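Long-range contacts in FMN Adenylyltransferase (Candida glabrata, PDB 3FWK), which catalyses the transfer of an adenylyl group from ATP to FMN, the last step in the biosynthesis of FAD: residues W54-S64 against P159-G167; P247-I256 against Y288-D296. All blocks are in the same frame, centred on the assembly; numbering follows the deposited sequence. Where two conformers were deposited one is given.

Interaction 1 of 2, residues W54-S64 against P159-G167. With BGC (beta-D-glucopyranose), chain C.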
loop_
_atom_site.group_PDB
_atom_site.type_symbol
_atom_site.label_atom_id
_atom_site.label_comp_id
_atom_site.label_asym_id
_atom_site.label_seq_id
_atom_site.Cartn_x
_atom_site.Cartn_y
_atom_site.Cartn_z
ATOM N N TRP A 54 13.708 3.947 17.320
ATOM C CA TRP A 54 14.207 2.782 16.601
ATOM C C TRP A 54 14.823 3.249 15.325
ATOM O O TRP A 54 14.235 4.041 14.588
ATOM C CB TRP A 54 13.086 1.781 16.277
ATOM C CG TRP A 54 12.340 1.296 17.494
ATOM C CD1 TRP A 54 12.739 0.312 18.359
ATOM C CD2 TRP A 54 11.081 1.789 17.990
ATOM N NE1 TRP A 54 11.822 0.181 19.370
ATOM C CE2 TRP A 54 10.787 1.052 19.163
ATOM C CE3 TRP A 54 10.179 2.766 17.553
ATOM C CZ2 TRP A 54 9.622 1.268 19.917
ATOM C CZ3 TRP A 54 9.027 3.010 18.317
ATOM C CH2 TRP A 54 8.767 2.259 19.495
ATOM N N SER A 55 16.023 2.728 15.070
ATOM C CA SER A 55 16.780 3.074 13.872
ATOM C C SER A 55 16.264 2.423 12.576
ATOM O O SER A 55 16.139 1.194 12.479
ATOM C CB SER A 55 18.249 2.693 14.055
ATOM O OG SER A 55 18.908 2.863 12.803
ATOM N N PRO A 56 15.939 3.241 11.587
ATOM C CA PRO A 56 15.571 2.656 10.311
ATOM C C PRO A 56 16.768 2.287 9.452
ATOM O O PRO A 56 16.576 1.769 8.347
ATOM C CB PRO A 56 14.776 3.768 9.648
ATOM C CG PRO A 56 15.348 5.010 10.164
ATOM C CD PRO A 56 15.720 4.686 11.603
ATOM N N LEU A 57 17.984 2.549 9.928
ATOM C CA LEU A 57 19.171 2.312 9.089
ATOM C C LEU A 57 19.914 1.016 9.374
ATOM O O LEU A 57 20.603 0.492 8.478
ATOM C CB LEU A 57 20.158 3.468 9.246
ATOM C CG LEU A 57 19.583 4.867 9.031
ATOM C CD1 LEU A 57 20.639 5.937 9.278
ATOM C CD2 LEU A 57 18.939 5.031 7.643
ATOM N N ASN A 58 19.815 0.518 10.611
ATOM C CA ASN A 58 20.718 -0.529 11.082
ATOM C C ASN A 58 20.038 -1.892 11.226
ATOM O O ASN A 58 20.645 -2.872 11.699
ATOM C CB ASN A 58 21.398 -0.092 12.388
ATOM C CG ASN A 58 20.450 -0.060 13.563
ATOM O OD1 ASN A 58 19.250 -0.350 13.433
ATOM N ND2 ASN A 58 20.978 0.305 14.731
ATOM N N GLY A 59 18.784 -1.956 10.802
ATOM C CA GLY A 59 18.055 -3.197 10.822
ATOM C C GLY A 59 17.158 -3.304 12.031
ATOM O O GLY A 59 16.467 -4.303 12.169
ATOM N N GLU A 60 17.094 -2.261 12.873
ATOM C CA GLU A 60 16.075 -2.286 13.943
ATOM C C GLU A 60 14.645 -2.308 13.428
ATOM O O GLU A 60 13.775 -2.885 14.087
ATOM C CB GLU A 60 16.249 -1.153 14.962
ATOM C CG GLU A 60 17.518 -1.379 15.808
ATOM C CD GLU A 60 17.826 -0.243 16.761
ATOM O OE1 GLU A 60 17.045 0.713 16.876
ATOM O OE2 GLU A 60 18.908 -0.308 17.412
ATOM N N ILE A 61 14.405 -1.654 12.283
ATOM C CA ILE A 61 13.064 -1.599 11.729
ATOM C C ILE A 61 13.009 -2.384 10.416
ATOM O O ILE A 61 13.844 -2.162 9.516
ATOM C CB ILE A 61 12.631 -0.154 11.429
ATOM C CG1 ILE A 61 12.646 0.699 12.702
ATOM C CG2 ILE A 61 11.214 -0.131 10.776
ATOM C CD1 ILE A 61 12.206 2.130 12.476
ATOM N N SER A 62 12.012 -3.250 10.275
ATOM C CA SER A 62 11.697 -3.831 8.971
ATOM C C SER A 62 10.311 -3.354 8.531
ATOM O O SER A 62 9.487 -2.988 9.354
ATOM C CB SER A 62 11.759 -5.348 9.027
ATOM O OG SER A 62 13.100 -5.806 8.928
ATOM N N PHE A 63 10.094 -3.330 7.227
ATOM C CA PHE A 63 8.861 -2.843 6.673
ATOM C C PHE A 63 8.061 -4.021 6.126
ATOM O O PHE A 63 8.553 -4.723 5.241
ATOM C CB PHE A 63 9.178 -1.801 5.578
ATOM C CG PHE A 63 7.972 -1.066 5.090
ATOM C CD1 PHE A 63 7.795 0.288 5.433
ATOM C CD2 PHE A 63 6.998 -1.696 4.331
ATOM C CE1 PHE A 63 6.682 0.991 5.039
ATOM C CE2 PHE A 63 5.850 -0.995 3.922
ATOM C CZ PHE A 63 5.694 0.353 4.267
ATOM N N SER A 64 6.828 -4.240 6.610
ATOM C CA SER A 64 5.993 -5.303 6.066
ATOM C C SER A 64 5.236 -4.810 4.847
ATOM O O SER A 64 4.404 -3.918 4.961
ATOM C CB SER A 64 5.032 -5.838 7.142
ATOM O OG SER A 64 4.316 -6.940 6.584
ATOM N N PRO A 159 17.431 -11.407 13.806
ATOM C CA PRO A 159 17.197 -11.247 15.234
ATOM C C PRO A 159 17.438 -9.841 15.785
ATOM O O PRO A 159 17.063 -9.594 16.927
ATOM C CB PRO A 159 18.171 -12.270 15.855
ATOM C CG PRO A 159 19.263 -12.397 14.863
ATOM C CD PRO A 159 18.595 -12.293 13.523
ATOM N N GLU A 160 18.026 -8.948 15.005
ATOM C CA GLU A 160 18.237 -7.567 15.417
ATOM C C GLU A 160 16.937 -6.734 15.334
ATOM O O GLU A 160 16.912 -5.556 15.736
ATOM C CB GLU A 160 19.295 -6.914 14.508
ATOM C CG GLU A 160 18.894 -6.674 13.033
ATOM C CD GLU A 160 19.139 -7.866 12.067
ATOM O OE1 GLU A 160 19.134 -9.054 12.486
ATOM O OE2 GLU A 160 19.296 -7.594 10.848
ATOM N N THR A 161 15.900 -7.302 14.712
ATOM C CA THR A 161 14.667 -6.567 14.433
ATOM C C THR A 161 14.012 -6.215 15.745
ATOM O O THR A 161 13.768 -7.107 16.568
ATOM C CB THR A 161 13.708 -7.416 13.581
ATOM O OG1 THR A 161 14.370 -7.854 12.400
ATOM C CG2 THR A 161 12.462 -6.587 13.189
ATOM N N LYS A 162 13.650 -4.936 15.917
ATOM C CA LYS A 162 12.938 -4.495 17.113
ATOM C C LYS A 162 11.524 -4.057 16.799
ATOM O O LYS A 162 10.677 -4.021 17.719
ATOM C CB LYS A 162 13.683 -3.340 17.786
ATOM C CG LYS A 162 15.102 -3.658 18.251
ATOM C CD LYS A 162 15.157 -4.872 19.185
ATOM C CE LYS A 162 16.609 -5.262 19.518
ATOM N NZ LYS A 162 16.683 -5.998 20.799
ATOM N N ALA A 163 11.246 -3.675 15.553
ATOM C CA ALA A 163 9.965 -3.064 15.222
ATOM C C ALA A 163 9.678 -3.337 13.761
ATOM O O ALA A 163 10.603 -3.464 12.938
ATOM C CB ALA A 163 10.010 -1.558 15.491
ATOM N N ILE A 164 8.389 -3.450 13.430
ATOM C CA ILE A 164 7.954 -3.721 12.057
ATOM C C ILE A 164 6.841 -2.745 11.686
ATOM O O ILE A 164 5.890 -2.558 12.450
ATOM C CB ILE A 164 7.540 -5.160 11.840
ATOM C CG1 ILE A 164 8.784 -6.030 12.104
ATOM C CG2 ILE A 164 7.085 -5.366 10.380
ATOM C CD1 ILE A 164 8.678 -7.426 11.741
ATOM N N VAL A 165 6.999 -2.123 10.519
ATOM C CA VAL A 165 6.012 -1.198 9.995
ATOM C C VAL A 165 4.901 -1.985 9.296
ATOM O O VAL A 165 5.193 -2.833 8.420
ATOM C CB VAL A 165 6.658 -0.212 9.010
ATOM C CG1 VAL A 165 5.618 0.761 8.483
ATOM C CG2 VAL A 165 7.817 0.524 9.642
ATOM N N ILE A 166 3.651 -1.705 9.661
ATOM C CA ILE A 166 2.497 -2.446 9.143
ATOM C C ILE A 166 1.490 -1.471 8.563
ATOM O O ILE A 166 1.094 -0.518 9.227
ATOM C CB ILE A 166 1.843 -3.266 10.239
ATOM C CG1 ILE A 166 2.854 -4.271 10.770
ATOM C CG2 ILE A 166 0.636 -4.043 9.734
ATOM C CD1 ILE A 166 2.387 -5.040 11.967
ATOM N N GLY A 167 1.015 -1.738 7.351
ATOM C CA GLY A 167 0.132 -0.774 6.652
ATOM C C GLY A 167 -1.375 -0.960 6.809
ATOM O O GLY A 167 -2.143 -0.731 5.894
HETATM C C2 BGC C . 14.898 1.712 23.431
HETATM C C3 BGC C . 14.131 0.428 23.732
HETATM C C4 BGC C . 12.660 0.743 23.973
HETATM C C5 BGC C . 12.074 1.600 22.846
HETATM C C6 BGC C . 10.670 2.092 23.197
HETATM C C1 BGC C . 14.243 2.396 22.252
HETATM O O1 BGC C . 14.948 3.598 21.977
HETATM O O2 BGC C . 16.275 1.461 23.096
HETATM O O3 BGC C . 14.682 -0.166 24.924
HETATM O O4 BGC C . 11.913 -0.469 24.008
HETATM O O5 BGC C . 12.906 2.747 22.610
HETATM O O6 BGC C . 10.740 2.964 24.333
HETATM O O HOH W 1 14.881 -5.940 10.707
HETATM O O HOH W 2 1.895 -4.393 6.285
#
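Val165 fits between Ile61 and Phe63 where strands 61-64 and 163-165 run parallel, in register, at the middle of the Rossmann-like sheet. CG1 of Val165, anti to the backbone N (chi1 -179°), reaches the Phe63 ring at CE1, 3.6 Å away, while CG2 turns the other way and lies 3.6 Å from CG2 of Ile61; Val165 is thus the bump that fills the hollow between these two side chains. Further along the same face, Ala163 is a small bump under Trp54: its CB sits over the five-membered ring, 12° off the normal, as a CH-pi contact. The opposite face of that indole has the glucose O5 above it, toward the rim, while C6 comes obliquely to 3.5 Å from Trp54 CZ2. CB of Lys162 adds to the wall at Trp54 CD1; its CG meets Glu60 CG, and the end of the chain then leads away.

On the other face, CG2 of Ile164 packs against CB of Ser64, and helix 147-157 covers the pair with Phe151. Backbone bonds join the strands from Ser62 N to Ala163 O, Ser62 O to Val165 N, and Val165 O to Ser64 N. Where the strands begin, Glu60 O is gripped twice, by Lys162 N at 2.8 Å and, less straight, by Ala163 N. Beside this fork a water donates to Gly59 O and to Thr161 OG1, which is also hydrogen-bonded to Phe158 O.

Interaction 2 of 2, residues P247-I256 against Y288-D296; sequences PLKLNFEWEI and YYPGWYLVD
The CG atom of Tyr289 stands anti to its own carbonyl carbon (chi1 -69°), which carries the ring under CB of Leu248, a CH-pi contact 15° off the ring normal. Leu248 has the same first torsion, and this sends its CG and CD1 along the ring to CE2 and CD2, with CD1 3.7 Å from Tyr289 CD2. Leu250 takes the other turn, CG anti to the backbone N (chi1 177°). From there its CD1 rests over one face of Tyr293 and meets the edge of the Trp292 indole, 3.8 Å from CD1 of that ring. The opposite face of Tyr293 is covered by Tyr289 CD1, so the phenol is sandwiched between a leucine methyl and a neighbouring ring.

Toward helix 253-257 the contact continues with Phe252, at the N-cap position. Trp292 O lies at the edge of its ring, near the ring plane and 3.2 Å from CE2, while Phe252 CZ packs on CG1 of Val295. Helix 202-212 also packs here, its Leu210 touching both Phe252 and Trp292. Ile256 CD1 approaches the indole at NE1.

Across the segments one direct hydrogen bond forms, from Leu248 N to Tyr289 OH at 3.2 Å. Waters make the other polar links. One donates to Leu248 O and bonds Tyr289 OH; a second donates to both Lys249 O and Tyr293 O; a third accepts from Asn251 N and donates to Trp292 O, 2.8 Å away. This joins an extended run and a 3-10 turn near the protein surface: aliphatic branches laid on aromatic rings supply the adhesion, and the backbone groups that link the segments do so mostly through water rather than by direct strand-like pairing.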
loop_
_atom_site.group_PDB
_atom_site.type_symbol
_atom_site.label_atom_id
_atom_site.label_comp_id
_atom_site.label_asym_id
_atom_site.label_seq_id
_atom_site.Cartn_x
_atom_site.Cartn_y
_atom_site.Cartn_z
ATOM N N PRO A 247 -24.744 6.320 -13.227
ATOM C CA PRO A 247 -23.288 6.337 -13.451
ATOM C C PRO A 247 -22.547 6.850 -12.224
ATOM O O PRO A 247 -23.050 7.714 -11.483
ATOM C CB PRO A 247 -23.125 7.307 -14.619
ATOM C CG PRO A 247 -24.458 7.274 -15.341
ATOM C CD PRO A 247 -25.474 7.104 -14.244
ATOM N N LEU A 248 -21.378 6.269 -11.963
ATOM C CA LEU A 248 -20.608 6.697 -10.814
ATOM C C LEU A 248 -19.789 7.904 -11.209
ATOM O O LEU A 248 -19.335 8.033 -12.366
ATOM C CB LEU A 248 -19.683 5.600 -10.318
ATOM C CG LEU A 248 -20.372 4.330 -9.864
ATOM C CD1 LEU A 248 -19.367 3.348 -9.285
ATOM C CD2 LEU A 248 -21.433 4.636 -8.823
ATOM N N LYS A 249 -19.566 8.759 -10.220
ATOM C CA LYS A 249 -18.783 9.956 -10.446
ATOM C C LYS A 249 -17.413 9.795 -9.825
ATOM O O LYS A 249 -17.222 9.075 -8.840
ATOM C CB LYS A 249 -19.489 11.206 -9.918
ATOM C CG LYS A 249 -20.833 11.493 -10.617
ATOM C CD LYS A 249 -21.488 12.764 -10.090
ATOM C CE LYS A 249 -22.996 12.595 -9.980
ATOM N NZ LYS A 249 -23.345 11.713 -8.838
ATOM N N LEU A 250 -16.456 10.445 -10.416
ATOM C CA LEU A 250 -15.072 10.328 -10.005
ATOM C C LEU A 250 -14.726 11.440 -9.032
ATOM O O LEU A 250 -14.889 12.616 -9.351
ATOM C CB LEU A 250 -14.191 10.416 -11.242
ATOM C CG LEU A 250 -12.667 10.390 -11.015
ATOM C CD1 LEU A 250 -12.176 9.150 -10.257
ATOM C CD2 LEU A 250 -11.934 10.461 -12.351
ATOM N N ASN A 251 -14.198 11.079 -7.861
ATOM C CA ASN A 251 -13.773 12.040 -6.852
ATOM C C ASN A 251 -12.335 12.514 -6.989
ATOM O O ASN A 251 -11.927 13.414 -6.245
ATOM C CB ASN A 251 -13.984 11.502 -5.436
ATOM C CG ASN A 251 -15.429 11.524 -5.042
ATOM O OD1 ASN A 251 -15.977 12.610 -4.799
ATOM N ND2 ASN A 251 -16.076 10.356 -4.963
ATOM N N PHE A 252 -11.566 11.945 -7.934
ATOM C CA PHE A 252 -10.131 12.160 -7.996
ATOM C C PHE A 252 -9.687 12.727 -9.331
ATOM O O PHE A 252 -8.546 12.534 -9.746
ATOM C CB PHE A 252 -9.396 10.847 -7.680
ATOM C CG PHE A 252 -9.874 10.227 -6.397
ATOM C CD1 PHE A 252 -9.656 10.894 -5.190
ATOM C CD2 PHE A 252 -10.660 9.059 -6.393
ATOM C CE1 PHE A 252 -10.141 10.361 -3.987
ATOM C CE2 PHE A 252 -11.154 8.546 -5.184
ATOM C CZ PHE A 252 -10.890 9.191 -4.000
ATOM N N GLU A 253 -10.572 13.466 -9.983
ATOM C CA GLU A 253 -10.235 14.050 -11.263
ATOM C C GLU A 253 -9.024 14.966 -11.200
ATOM O O GLU A 253 -8.133 14.891 -12.061
ATOM C CB GLU A 253 -11.449 14.787 -11.863
ATOM C CG GLU A 253 -12.479 13.850 -12.481
ATOM C CD GLU A 253 -13.836 14.492 -12.795
ATOM O OE1 GLU A 253 -14.057 15.680 -12.458
ATOM O OE2 GLU A 253 -14.695 13.772 -13.355
ATOM N N TRP A 254 -8.968 15.828 -10.191
ATOM C CA TRP A 254 -7.860 16.780 -10.121
ATOM C C TRP A 254 -6.541 16.053 -9.951
ATOM O O TRP A 254 -5.556 16.360 -10.620
ATOM C CB TRP A 254 -8.083 17.814 -9.010
ATOM C CG TRP A 254 -7.116 18.928 -9.156
ATOM C CD1 TRP A 254 -7.305 20.117 -9.856
ATOM C CD2 TRP A 254 -5.789 18.972 -8.640
ATOM N NE1 TRP A 254 -6.178 20.882 -9.770
ATOM C CE2 TRP A 254 -5.221 20.210 -9.051
ATOM C CE3 TRP A 254 -5.006 18.074 -7.878
ATOM C CZ2 TRP A 254 -3.915 20.563 -8.738
ATOM C CZ3 TRP A 254 -3.719 18.413 -7.569
ATOM C CH2 TRP A 254 -3.172 19.657 -7.996
ATOM N N GLU A 255 -6.516 15.088 -9.034
ATOM C CA GLU A 255 -5.299 14.355 -8.738
ATOM C C GLU A 255 -4.789 13.645 -9.968
ATOM O O GLU A 255 -3.568 13.619 -10.192
ATOM C CB GLU A 255 -5.572 13.308 -7.645
ATOM C CG GLU A 255 -5.884 13.882 -6.279
ATOM C CD GLU A 255 -7.389 14.079 -5.997
ATOM O OE1 GLU A 255 -8.117 14.503 -6.912
ATOM O OE2 GLU A 255 -7.809 13.779 -4.852
ATOM N N ILE A 256 -5.686 13.026 -10.728
ATOM C CA ILE A 256 -5.269 12.272 -11.918
ATOM C C ILE A 256 -4.778 13.246 -12.994
ATOM O O ILE A 256 -3.724 13.017 -13.604
ATOM C CB ILE A 256 -6.454 11.436 -12.437
ATOM C CG1 ILE A 256 -6.721 10.277 -11.467
ATOM C CG2 ILE A 256 -6.108 10.857 -13.807
ATOM C CD1 ILE A 256 -8.003 9.573 -11.718
ATOM N N TYR A 288 -16.124 -3.037 -15.305
ATOM C CA TYR A 288 -16.141 -2.360 -14.014
ATOM C C TYR A 288 -15.436 -1.052 -14.083
ATOM O O TYR A 288 -14.454 -0.933 -14.797
ATOM C CB TYR A 288 -15.420 -3.227 -12.949
ATOM C CG TYR A 288 -16.122 -4.543 -12.664
ATOM C CD1 TYR A 288 -16.997 -4.664 -11.579
ATOM C CD2 TYR A 288 -15.973 -5.633 -13.530
ATOM C CE1 TYR A 288 -17.699 -5.841 -11.359
ATOM C CE2 TYR A 288 -16.652 -6.813 -13.315
ATOM C CZ TYR A 288 -17.535 -6.902 -12.245
ATOM O OH TYR A 288 -18.243 -8.060 -12.020
ATOM N N TYR A 289 -15.918 -0.067 -13.332
ATOM C CA TYR A 289 -15.102 1.111 -13.067
ATOM C C TYR A 289 -13.859 0.697 -12.285
ATOM O O TYR A 289 -13.895 -0.285 -11.521
ATOM C CB TYR A 289 -15.872 2.084 -12.176
ATOM C CG TYR A 289 -17.040 2.743 -12.825
ATOM C CD1 TYR A 289 -16.871 3.962 -13.520
ATOM C CD2 TYR A 289 -18.330 2.223 -12.691
ATOM C CE1 TYR A 289 -17.958 4.613 -14.083
ATOM C CE2 TYR A 289 -19.436 2.888 -13.258
ATOM C CZ TYR A 289 -19.224 4.069 -13.951
ATOM O OH TYR A 289 -20.293 4.757 -14.510
ATOM N N PRO A 290 -12.753 1.435 -12.415
ATOM C CA PRO A 290 -11.601 1.114 -11.588
ATOM C C PRO A 290 -11.887 1.349 -10.118
ATOM O O PRO A 290 -12.820 2.073 -9.735
ATOM C CB PRO A 290 -10.480 2.044 -12.105
ATOM C CG PRO A 290 -11.185 3.106 -12.840
ATOM C CD PRO A 290 -12.513 2.559 -13.334
ATOM N N GLY A 291 -11.050 0.758 -9.273
ATOM C CA GLY A 291 -11.300 0.708 -7.837
ATOM C C GLY A 291 -11.456 2.055 -7.184
ATOM O O GLY A 291 -12.167 2.172 -6.175
ATOM N N TRP A 292 -10.799 3.079 -7.744
ATOM C CA TRP A 292 -10.877 4.434 -7.187
ATOM C C TRP A 292 -12.218 5.135 -7.430
ATOM O O TRP A 292 -12.385 6.253 -6.980
ATOM C CB TRP A 292 -9.691 5.278 -7.661
ATOM C CG TRP A 292 -9.417 5.248 -9.125
ATOM C CD1 TRP A 292 -9.889 6.105 -10.066
ATOM C CD2 TRP A 292 -8.503 4.363 -9.799
ATOM N NE1 TRP A 292 -9.347 5.786 -11.319
ATOM C CE2 TRP A 292 -8.478 4.744 -11.168
ATOM C CE3 TRP A 292 -7.689 3.309 -9.367
ATOM C CZ2 TRP A 292 -7.671 4.092 -12.111
ATOM C CZ3 TRP A 292 -6.901 2.650 -10.292
ATOM C CH2 TRP A 292 -6.886 3.048 -11.649
ATOM N N TYR A 293 -13.181 4.449 -8.044
ATOM C CA TYR A 293 -14.573 4.907 -8.012
ATOM C C TYR A 293 -15.303 4.480 -6.740
ATOM O O TYR A 293 -16.446 4.907 -6.547
ATOM C CB TYR A 293 -15.322 4.467 -9.260
ATOM C CG TYR A 293 -15.016 5.315 -10.468
ATOM C CD1 TYR A 293 -13.818 5.167 -11.159
ATOM C CD2 TYR A 293 -15.914 6.296 -10.901
ATOM C CE1 TYR A 293 -13.523 5.960 -12.288
ATOM C CE2 TYR A 293 -15.624 7.082 -12.022
ATOM C CZ TYR A 293 -14.445 6.894 -12.720
ATOM O OH TYR A 293 -14.163 7.678 -13.828
ATOM N N LEU A 294 -14.666 3.668 -5.892
ATOM C CA LEU A 294 -15.239 3.348 -4.579
ATOM C C LEU A 294 -14.594 4.175 -3.477
ATOM O O LEU A 294 -13.368 4.146 -3.328
ATOM C CB LEU A 294 -15.008 1.855 -4.258
ATOM C CG LEU A 294 -15.792 1.413 -3.010
ATOM C CD1 LEU A 294 -17.247 1.109 -3.395
ATOM C CD2 LEU A 294 -15.168 0.194 -2.317
ATOM N N VAL A 295 -15.415 4.883 -2.690
ATOM C CA VAL A 295 -14.880 5.644 -1.575
ATOM C C VAL A 295 -15.538 5.266 -0.252
ATOM O O VAL A 295 -15.167 5.811 0.786
ATOM C CB VAL A 295 -14.957 7.178 -1.793
ATOM C CG1 VAL A 295 -14.018 7.587 -2.956
ATOM C CG2 VAL A 295 -16.409 7.602 -2.072
ATOM N N ASP A 296 -16.453 4.299 -0.250
ATOM C CA ASP A 296 -17.069 3.838 1.005
ATOM C C ASP A 296 -16.276 2.689 1.602
ATOM O O ASP A 296 -16.291 1.568 1.091
ATOM C CB ASP A 296 -18.519 3.436 0.705
ATOM C CG ASP A 296 -19.302 3.035 1.945
ATOM O OD1 ASP A 296 -18.700 2.837 3.042
ATOM O OD2 ASP A 296 -20.537 2.904 1.798
HETATM O O HOH W 3 -19.537 7.600 -15.007
HETATM O O HOH W 4 -16.731 7.641 -6.625
HETATM O O HOH W 5 -14.204 8.419 -6.916
#

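How the interactions relate
Interaction 1 closes before interaction 2 opens along the chain, and the two lie on opposite sides of its centre, about 35 Å apart between centres and about 15 Å between nearest atoms. Interaction 1 joins two central strands of the six-stranded mixed sheet, whereas interaction 2 contains no strand and ties the loop and start of helix 253-257 to a turn that follows helix 275-282. Strand 192-194, which flanks 163-165, precedes helix 202-212, and that helix packs against interaction 2. One contact therefore builds the Rossmann-like core beside the glucose site; the other joins two later loop regions where helix 202-212 touches Phe252 and Trp292.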